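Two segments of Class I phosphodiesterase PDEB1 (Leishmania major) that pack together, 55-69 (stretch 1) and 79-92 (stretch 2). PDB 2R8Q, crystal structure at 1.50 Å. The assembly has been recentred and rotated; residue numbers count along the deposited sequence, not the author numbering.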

ATOM      1  N   PRO A  55      13.745  27.620  -3.885  1.00 17.30           N
ATOM      2  CA  PRO A  55      12.368  27.599  -3.384  1.00 15.93           C
ATOM      3  C   PRO A  55      11.945  26.354  -2.608  1.00 15.51           C
ATOM      4  O   PRO A  55      11.151  26.452  -1.675  1.00 16.78           O
ATOM      5  CB  PRO A  55      11.541  27.842  -4.649  1.00 16.82           C
ATOM      6  CG  PRO A  55      12.377  27.220  -5.723  1.00 17.64           C
ATOM      7  CD  PRO A  55      13.775  27.670  -5.358  1.00 16.53           C
ATOM      8  N   MET A  56      12.463  25.187  -2.983  1.00 15.57           N
ATOM      9  CA  MET A  56      12.112  23.968  -2.259  1.00 15.93           C
ATOM     10  C   MET A  56      12.726  23.994  -0.863  1.00 16.73           C
ATOM     11  O   MET A  56      12.124  23.501   0.095  1.00 15.91           O
ATOM     12  CB  MET A  56      12.588  22.732  -3.017  1.00 16.81           C
ATOM     13  CG  MET A  56      11.689  22.342  -4.179  1.00 17.64           C
ATOM     14  SD  MET A  56      10.095  21.711  -3.585  1.00 20.54           S
ATOM     15  CE  MET A  56       9.169  21.610  -5.112  1.00 26.19           C
ATOM     16  N   ASP A  57      13.924  24.559  -0.745  1.00 16.81           N
ATOM     17  CA  ASP A  57      14.575  24.657   0.560  1.00 16.88           C
ATOM     18  C   ASP A  57      13.842  25.699   1.402  1.00 15.65           C
ATOM     19  O   ASP A  57      13.620  25.507   2.600  1.00 16.07           O
ATOM     20  CB  ASP A  57      16.051  25.060   0.416  1.00 16.54           C
ATOM     21  CG  ASP A  57      16.916  23.949  -0.147  1.00 18.39           C
ATOM     22  OD1 ASP A  57      16.592  22.762   0.061  1.00 18.89           O
ATOM     23  OD2 ASP A  57      17.944  24.266  -0.785  1.00 20.07           O
ATOM     24  N   ALA A  58      13.460  26.808   0.775  1.00 14.83           N
ATOM     25  CA  ALA A  58      12.739  27.857   1.484  1.00 15.61           C
ATOM     26  C   ALA A  58      11.390  27.331   1.986  1.00 15.90           C
ATOM     27  O   ALA A  58      10.984  27.623   3.105  1.00 15.01           O
ATOM     28  CB  ALA A  58      12.538  29.065   0.565  1.00 16.44           C
ATOM     29  N   ALA A  59      10.700  26.554   1.157  1.00 16.00           N
ATOM     30  CA  ALA A  59       9.407  25.995   1.549  1.00 15.99           C
ATOM     31  C   ALA A  59       9.566  25.046   2.737  1.00 15.69           C
ATOM     32  O   ALA A  59       8.737  25.028   3.645  1.00 15.58           O
ATOM     33  CB  ALA A  59       8.777  25.265   0.368  1.00 16.00           C
ATOM     34  N   ALA A  60      10.627  24.249   2.719  1.00 14.85           N
ATOM     35  CA  ALA A  60      10.894  23.322   3.814  1.00 15.27           C
ATOM     36  C   ALA A  60      11.185  24.142   5.070  1.00 15.13           C
ATOM     37  O   ALA A  60      10.823  23.754   6.183  1.00 15.35           O
ATOM     38  CB  ALA A  60      12.089  22.449   3.473  1.00 16.24           C
ATOM     39  N   GLY A  61      11.842  25.281   4.875  1.00 16.43           N
ATOM     40  CA  GLY A  61      12.173  26.151   5.990  1.00 16.98           C
ATOM     41  C   GLY A  61      10.943  26.784   6.609  1.00 16.51           C
ATOM     42  O   GLY A  61      10.900  27.025   7.816  1.00 17.26           O
ATOM     43  N   VAL A  62       9.940  27.066   5.782  1.00 15.99           N
ATOM     44  CA  VAL A  62       8.703  27.652   6.268  1.00 16.91           C
ATOM     45  C   VAL A  62       8.063  26.692   7.262  1.00 16.21           C
ATOM     46  O   VAL A  62       7.718  27.077   8.378  1.00 17.83           O
ATOM     47  CB  VAL A  62       7.717  27.920   5.104  1.00 16.05           C
ATOM     48  CG1 VAL A  62       6.353  28.319   5.639  1.00 18.17           C
ATOM     49  CG2 VAL A  62       8.277  29.020   4.205  1.00 17.00           C
ATOM     50  N   VAL A  63       7.922  25.431   6.866  1.00 17.06           N
ATOM     51  CA  VAL A  63       7.308  24.459   7.758  1.00 17.95           C
ATOM     52  C   VAL A  63       8.164  24.137   8.978  1.00 18.34           C
ATOM     53  O   VAL A  63       7.625  23.948  10.066  1.00 18.08           O
ATOM     54  CB  VAL A  63       6.945  23.147   7.017  1.00 21.19           C
ATOM     55  CG1 VAL A  63       5.827  23.414   6.023  1.00 25.96           C
ATOM     56  CG2 VAL A  63       8.152  22.585   6.318  1.00 25.27           C
ATOM     57  N   TYR A  64       9.484  24.070   8.817  1.00 16.77           N
ATOM     58  CA  TYR A  64      10.325  23.776   9.973  1.00 18.68           C
ATOM     59  C   TYR A  64      10.211  24.891  11.005  1.00 19.07           C
ATOM     60  O   TYR A  64      10.079  24.630  12.202  1.00 17.94           O
ATOM     61  CB  TYR A  64      11.796  23.601   9.573  1.00 18.48           C
ATOM     62  CG  TYR A  64      12.692  23.363  10.775  1.00 21.11           C
ATOM     63  CD1 TYR A  64      13.253  24.432  11.477  1.00 23.67           C
ATOM     64  CD2 TYR A  64      12.897  22.076  11.269  1.00 23.19           C
ATOM     65  CE1 TYR A  64      13.988  24.223  12.646  1.00 24.42           C
ATOM     66  CE2 TYR A  64      13.629  21.856  12.438  1.00 24.59           C
ATOM     67  CZ  TYR A  64      14.167  22.933  13.121  1.00 25.71           C
ATOM     68  OH  TYR A  64      14.859  22.722  14.295  1.00 27.43           O
ATOM     69  N   ASN A  65      10.253  26.132  10.539  1.00 19.11           N
ATOM     70  CA  ASN A  65      10.156  27.282  11.431  1.00 19.85           C
ATOM     71  C   ASN A  65       8.794  27.315  12.121  1.00 20.42           C
ATOM     72  O   ASN A  65       8.699  27.445  13.344  1.00 19.76           O
ATOM     73  CB  ASN A  65      10.353  28.577  10.641  1.00 22.46           C
ATOM     74  CG  ASN A  65      10.442  29.795  11.537  1.00 27.29           C
ATOM     75  OD1 ASN A  65      11.520  30.144  12.025  1.00 33.22           O
ATOM     76  ND2 ASN A  65       9.306  30.440  11.773  1.00 26.99           N
ATOM     77  N   LEU A  66       7.736  27.187  11.326  1.00 18.92           N
ATOM     78  CA  LEU A  66       6.384  27.224  11.859  1.00 19.63           C
ATOM     79  C   LEU A  66       6.129  26.127  12.886  1.00 17.87           C
ATOM     80  O   LEU A  66       5.627  26.400  13.975  1.00 20.07           O
ATOM     81  CB  LEU A  66       5.363  27.105  10.723  1.00 20.03           C
ATOM     82  CG  LEU A  66       3.891  27.169  11.142  1.00 19.90           C
ATOM     83  CD1 LEU A  66       3.573  28.537  11.731  1.00 21.73           C
ATOM     84  CD2 LEU A  66       3.009  26.900   9.931  1.00 22.17           C
ATOM     85  N   LEU A  67       6.485  24.893  12.545  1.00 18.31           N
ATOM     86  CA  LEU A  67       6.253  23.779  13.454  1.00 18.85           C
ATOM     87  C   LEU A  67       7.156  23.773  14.682  1.00 19.30           C
ATOM     88  O   LEU A  67       6.675  23.576  15.796  1.00 19.42           O
ATOM     89  CB  LEU A  67       6.371  22.450  12.705  1.00 19.75           C
ATOM     90  CG  LEU A  67       5.316  22.240  11.610  1.00 21.53           C
ATOM     91  CD1 LEU A  67       5.432  20.826  11.074  1.00 22.18           C
ATOM     92  CD2 LEU A  67       3.918  22.479  12.169  1.00 23.78           C
ATOM     93  N   TRP A  68       8.453  23.995  14.506  1.00 19.20           N
ATOM     94  CA  TRP A  68       9.327  23.988  15.673  1.00 20.98           C
ATOM     95  C   TRP A  68       9.001  25.118  16.640  1.00 21.30           C
ATOM     96  O   TRP A  68       8.927  24.908  17.854  1.00 21.33           O
ATOM     97  CB  TRP A  68      10.801  24.087  15.281  1.00 20.50           C
ATOM     98  CG  TRP A  68      11.675  24.027  16.493  1.00 22.80           C
ATOM     99  CD1 TRP A  68      12.308  25.071  17.109  1.00 24.55           C
ATOM    100  CD2 TRP A  68      11.904  22.879  17.317  1.00 23.88           C
ATOM    101  NE1 TRP A  68      12.909  24.643  18.270  1.00 24.77           N
ATOM    102  CE2 TRP A  68      12.676  23.301  18.422  1.00 23.62           C
ATOM    103  CE3 TRP A  68      11.526  21.531  17.231  1.00 22.76           C
ATOM    104  CZ2 TRP A  68      13.077  22.424  19.435  1.00 24.39           C
ATOM    105  CZ3 TRP A  68      11.925  20.658  18.237  1.00 24.59           C
ATOM    106  CH2 TRP A  68      12.692  21.112  19.326  1.00 24.87           C
ATOM    107  N   ASN A  69       8.805  26.317  16.104  1.00 22.08           N
ATOM    108  CA  ASN A  69       8.506  27.472  16.940  1.00 23.32           C
ATOM    109  C   ASN A  69       7.134  27.419  17.603  1.00 23.36           C
ATOM    110  O   ASN A  69       6.826  28.243  18.466  1.00 25.29           O
ATOM    111  CB  ASN A  69       8.653  28.756  16.122  1.00 25.49           C
ATOM    112  CG  ASN A  69      10.105  29.088  15.823  1.00 27.64           C
ATOM    113  OD1 ASN A  69      10.404  29.854  14.905  1.00 31.12           O
ATOM    114  ND2 ASN A  69      11.016  28.519  16.608  1.00 28.89           N
TER
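Stretch 2, residues 79-92: REQTLLNFILQCRR

Stretch 2 is helical from Glu80 on, with phi/psi values close to -60/-45 and the usual i to i+4 backbone hydrogen bonds. Arg79 precedes the helix at the N-cap position, in an extended conformation (phi/psi -78/153). The helix runs roughly against that of stretch 1. The angle between their N-to-C directions is 142°, and the axes approach to 10.0 Å. The start of stretch 2 therefore lies near Trp68 and its end near Met56 and Asp57. Trp68 CA lies 7.3 Å from Glu80 CA. Tyr64 CA lies 6.3 Å from Leu84 CA. Ala60 CA lies 6.5 Å from Ile87 CA. The two stretches together bury 669 Å².

Apolar contacts form the middle. Ile87 (m, t) points toward stretch 1. Its CG2 lies 3.5 Å from Val63 CG2 and 4.0 Å from Ala60 CB, while its CD1 reaches Tyr64 CB at 3.7 Å. Leu83 (t, p) also points toward stretch 1. Its CD2 is 4.0 Å from Trp68 CB, 4.1 Å from Leu67 CB and 4.0 Å from Tyr64 CD2. Leu84 CB is 3.9 Å from Tyr64 CD2. Tyr64 is thus a knob in a hole made by Glu80, Leu83, Leu84 and Ile87.

One aromatic contact lies near the start of the helix. Glu80 CG sits over the face of Trp68, 3.4 Å from the centroid of the six-membered ring, as a CH-pi contact.

Polar contacts centre on Arg91. Its NH1 forms a salt bridge with Asp57 OD1 at 2.9 Å and a weak hydrogen bond to Met56 O at 3.1 Å. Both acceptors lie near the guanidinium plane, where its N-H groups point. Water 1 donates to Asp57 OD1 (2.8 Å) and accepts from Arg91 NH2 (2.9 Å), reinforcing the pair. Water 2 links Tyr64 OH (2.8 Å) to Glu80 OE2 (2.7 Å).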

ATOM      1  N   ARG A  79      12.713  15.636  18.458  1.00 22.58           N
ATOM      2  CA  ARG A  79      13.951  16.395  18.379  1.00 23.56           C
ATOM      3  C   ARG A  79      14.001  17.240  17.113  1.00 23.61           C
ATOM      4  O   ARG A  79      13.374  16.908  16.111  1.00 22.40           O
ATOM      5  CB  ARG A  79      15.139  15.439  18.429  1.00 24.13           C
ATOM      6  CG  ARG A  79      15.221  14.677  19.739  1.00 27.69           C
ATOM      7  CD  ARG A  79      16.237  13.569  19.658  1.00 30.51           C
ATOM      8  NE  ARG A  79      15.854  12.557  18.678  1.00 33.78           N
ATOM      9  CZ  ARG A  79      16.574  11.475  18.413  1.00 34.84           C
ATOM     10  NH1 ARG A  79      17.713  11.273  19.058  1.00 38.00           N
ATOM     11  NH2 ARG A  79      16.158  10.594  17.514  1.00 34.17           N
ATOM     12  N   GLU A  80      14.751  18.337  17.179  1.00 23.73           N
ATOM     13  CA  GLU A  80      14.900  19.260  16.057  1.00 24.34           C
ATOM     14  C   GLU A  80      15.288  18.588  14.747  1.00 22.39           C
ATOM     15  O   GLU A  80      14.639  18.795  13.721  1.00 20.36           O
ATOM     16  CB  GLU A  80      15.943  20.329  16.397  1.00 26.77           C
ATOM     17  CG  GLU A  80      15.505  21.298  17.478  1.00 33.40           C
ATOM     18  CD  GLU A  80      16.619  22.227  17.918  1.00 37.69           C
ATOM     19  OE1 GLU A  80      17.608  21.736  18.502  1.00 40.68           O
ATOM     20  OE2 GLU A  80      16.506  23.449  17.677  1.00 40.94           O
ATOM     21  N   GLN A  81      16.351  17.791  14.777  1.00 21.62           N
ATOM     22  CA  GLN A  81      16.813  17.116  13.574  1.00 21.09           C
ATOM     23  C   GLN A  81      15.804  16.085  13.077  1.00 19.59           C
ATOM     24  O   GLN A  81      15.710  15.833  11.879  1.00 18.97           O
ATOM     25  CB  GLN A  81      18.171  16.450  13.819  1.00 22.78           C
ATOM     26  CG  GLN A  81      18.774  15.811  12.574  1.00 24.34           C
ATOM     27  CD  GLN A  81      20.218  15.394  12.775  1.00 27.10           C
ATOM     28  OE1 GLN A  81      21.073  16.222  13.074  1.00 31.24           O
ATOM     29  NE2 GLN A  81      20.494  14.106  12.614  1.00 29.42           N
ATOM     30  N   THR A  82      15.048  15.489  13.993  1.00 18.69           N
ATOM     31  CA  THR A  82      14.050  14.506  13.588  1.00 17.38           C
ATOM     32  C   THR A  82      12.977  15.209  12.765  1.00 17.54           C
ATOM     33  O   THR A  82      12.566  14.710  11.718  1.00 17.43           O
ATOM     34  CB  THR A  82      13.390  13.840  14.803  1.00 18.13           C
ATOM     35  OG1 THR A  82      14.402  13.266  15.642  1.00 18.40           O
ATOM     36  CG2 THR A  82      12.439  12.743  14.349  1.00 17.95           C
ATOM     37  N   LEU A  83      12.526  16.364  13.246  1.00 16.07           N
ATOM     38  CA  LEU A  83      11.508  17.138  12.537  1.00 17.05           C
ATOM     39  C   LEU A  83      11.996  17.543  11.147  1.00 17.10           C
ATOM     40  O   LEU A  83      11.268  17.400  10.162  1.00 16.67           O
ATOM     41  CB  LEU A  83      11.138  18.394  13.329  1.00 17.90           C
ATOM     42  CG  LEU A  83      10.159  19.359  12.651  1.00 17.90           C
ATOM     43  CD1 LEU A  83       8.835  18.647  12.388  1.00 19.35           C
ATOM     44  CD2 LEU A  83       9.942  20.574  13.528  1.00 19.35           C
ATOM     45  N   LEU A  84      13.222  18.053  11.059  1.00 16.97           N
ATOM     46  CA  LEU A  84      13.754  18.474   9.767  1.00 16.99           C
ATOM     47  C   LEU A  84      13.895  17.281   8.819  1.00 17.68           C
ATOM     48  O   LEU A  84      13.550  17.377   7.638  1.00 18.11           O
ATOM     49  CB  LEU A  84      15.101  19.194   9.945  1.00 17.23           C
ATOM     50  CG  LEU A  84      15.711  19.818   8.682  1.00 16.75           C
ATOM     51  CD1 LEU A  84      14.693  20.730   7.987  1.00 18.11           C
ATOM     52  CD2 LEU A  84      16.962  20.610   9.061  1.00 19.20           C
ATOM     53  N   ASN A  85      14.396  16.155   9.326  1.00 16.91           N
ATOM     54  CA  ASN A  85      14.535  14.969   8.484  1.00 16.95           C
ATOM     55  C   ASN A  85      13.165  14.549   7.964  1.00 15.99           C
ATOM     56  O   ASN A  85      13.025  14.173   6.802  1.00 16.55           O
ATOM     57  CB  ASN A  85      15.149  13.798   9.255  1.00 17.51           C
ATOM     58  CG  ASN A  85      16.646  13.946   9.457  1.00 18.88           C
ATOM     59  OD1 ASN A  85      17.323  14.657   8.709  1.00 19.13           O
ATOM     60  ND2 ASN A  85      17.174  13.252  10.463  1.00 22.11           N
ATOM     61  N   PHE A  86      12.158  14.602   8.832  1.00 15.75           N
ATOM     62  CA  PHE A  86      10.797  14.228   8.439  1.00 14.55           C
ATOM     63  C   PHE A  86      10.316  15.123   7.297  1.00 16.21           C
ATOM     64  O   PHE A  86       9.812  14.639   6.283  1.00 15.35           O
ATOM     65  CB  PHE A  86       9.851  14.351   9.637  1.00 15.96           C
ATOM     66  CG  PHE A  86       8.399  14.151   9.292  1.00 14.86           C
ATOM     67  CD1 PHE A  86       7.900  12.873   9.042  1.00 15.83           C
ATOM     68  CD2 PHE A  86       7.537  15.238   9.220  1.00 14.75           C
ATOM     69  CE1 PHE A  86       6.558  12.686   8.725  1.00 15.87           C
ATOM     70  CE2 PHE A  86       6.189  15.062   8.904  1.00 14.58           C
ATOM     71  CZ  PHE A  86       5.703  13.785   8.657  1.00 14.87           C
ATOM     72  N   ILE A  87      10.482  16.431   7.456  1.00 15.23           N
ATOM     73  CA  ILE A  87      10.064  17.372   6.423  1.00 15.03           C
ATOM     74  C   ILE A  87      10.765  17.050   5.100  1.00 14.33           C
ATOM     75  O   ILE A  87      10.133  17.027   4.043  1.00 14.31           O
ATOM     76  CB  ILE A  87      10.387  18.820   6.847  1.00 15.77           C
ATOM     77  CG1 ILE A  87       9.540  19.194   8.065  1.00 16.23           C
ATOM     78  CG2 ILE A  87      10.130  19.782   5.690  1.00 17.53           C
ATOM     79  CD1 ILE A  87       9.949  20.499   8.726  1.00 17.94           C
ATOM     80  N   LEU A  88      12.064  16.772   5.157  1.00 14.83           N
ATOM     81  CA  LEU A  88      12.815  16.466   3.941  1.00 15.33           C
ATOM     82  C   LEU A  88      12.472  15.108   3.340  1.00 15.41           C
ATOM     83  O   LEU A  88      12.538  14.937   2.125  1.00 15.63           O
ATOM     84  CB  LEU A  88      14.321  16.558   4.212  1.00 16.53           C
ATOM     85  CG  LEU A  88      14.816  17.975   4.518  1.00 17.29           C
ATOM     86  CD1 LEU A  88      16.281  17.933   4.918  1.00 19.62           C
ATOM     87  CD2 LEU A  88      14.617  18.861   3.289  1.00 21.35           C
ATOM     88  N   GLN A  89      12.115  14.139   4.183  1.00 16.04           N
ATOM     89  CA  GLN A  89      11.737  12.825   3.677  1.00 15.53           C
ATOM     90  C   GLN A  89      10.392  12.965   2.968  1.00 15.87           C
ATOM     91  O   GLN A  89      10.136  12.297   1.967  1.00 16.68           O
ATOM     92  CB  GLN A  89      11.642  11.805   4.819  1.00 16.30           C
ATOM     93  CG  GLN A  89      13.005  11.371   5.377  1.00 17.76           C
ATOM     94  CD  GLN A  89      13.783  10.460   4.432  1.00 20.56           C
ATOM     95  OE1 GLN A  89      13.397  10.257   3.280  1.00 21.79           O
ATOM     96  NE2 GLN A  89      14.893   9.910   4.923  1.00 20.01           N
ATOM     97  N   CYS A  90       9.533  13.841   3.486  1.00 15.94           N
ATOM     98  CA  CYS A  90       8.239  14.078   2.848  1.00 15.72           C
ATOM     99  C   CYS A  90       8.473  14.763   1.498  1.00 14.62           C
ATOM    100  O   CYS A  90       7.931  14.351   0.470  1.00 13.79           O
ATOM    101  CB  CYS A  90       7.352  14.975   3.722  1.00 14.28           C
ATOM    102  SG  CYS A  90       6.594  14.173   5.168  1.00 15.87           S
ATOM    103  N   ARG A  91       9.296  15.806   1.505  1.00 15.36           N
ATOM    104  CA  ARG A  91       9.585  16.556   0.290  1.00 15.02           C
ATOM    105  C   ARG A  91      10.072  15.656  -0.845  1.00 16.80           C
ATOM    106  O   ARG A  91       9.680  15.829  -2.002  1.00 16.37           O
ATOM    107  CB  ARG A  91      10.627  17.640   0.587  1.00 14.85           C
ATOM    108  CG  ARG A  91      10.824  18.628  -0.550  1.00 16.07           C
ATOM    109  CD  ARG A  91      11.846  19.697  -0.198  1.00 15.75           C
ATOM    110  NE  ARG A  91      13.203  19.161  -0.143  1.00 17.08           N
ATOM    111  CZ  ARG A  91      14.284  19.897   0.094  1.00 16.82           C
ATOM    112  NH1 ARG A  91      14.167  21.200   0.302  1.00 16.66           N
ATOM    113  NH2 ARG A  91      15.486  19.333   0.103  1.00 18.14           N
ATOM    114  N   ARG A  92      10.925  14.693  -0.507  1.00 16.43           N
ATOM    115  CA  ARG A  92      11.478  13.769  -1.493  1.00 18.40           C
ATOM    116  C   ARG A  92      10.420  12.949  -2.214  1.00 18.41           C
ATOM    117  O   ARG A  92      10.644  12.480  -3.330  1.00 19.17           O
ATOM    118  CB  ARG A  92      12.436  12.782  -0.825  1.00 20.25           C
ATOM    119  CG  ARG A  92      13.759  13.341  -0.379  1.00 26.29           C
ATOM    120  CD  ARG A  92      14.561  12.240   0.297  1.00 27.46           C
ATOM    121  NE  ARG A  92      15.916  12.662   0.630  1.00 31.25           N
ATOM    122  CZ  ARG A  92      16.811  11.883   1.228  1.00 32.31           C
ATOM    123  NH1 ARG A  92      16.492  10.640   1.562  1.00 33.01           N
ATOM    124  NH2 ARG A  92      18.027  12.344   1.486  1.00 33.87           N
TER
HETATM  125  O   HOH W   1      17.922  20.558   1.115  1.00 21.50           O
HETATM  126  O   HOH W   2      15.421  25.062  15.810  1.00 41.99           O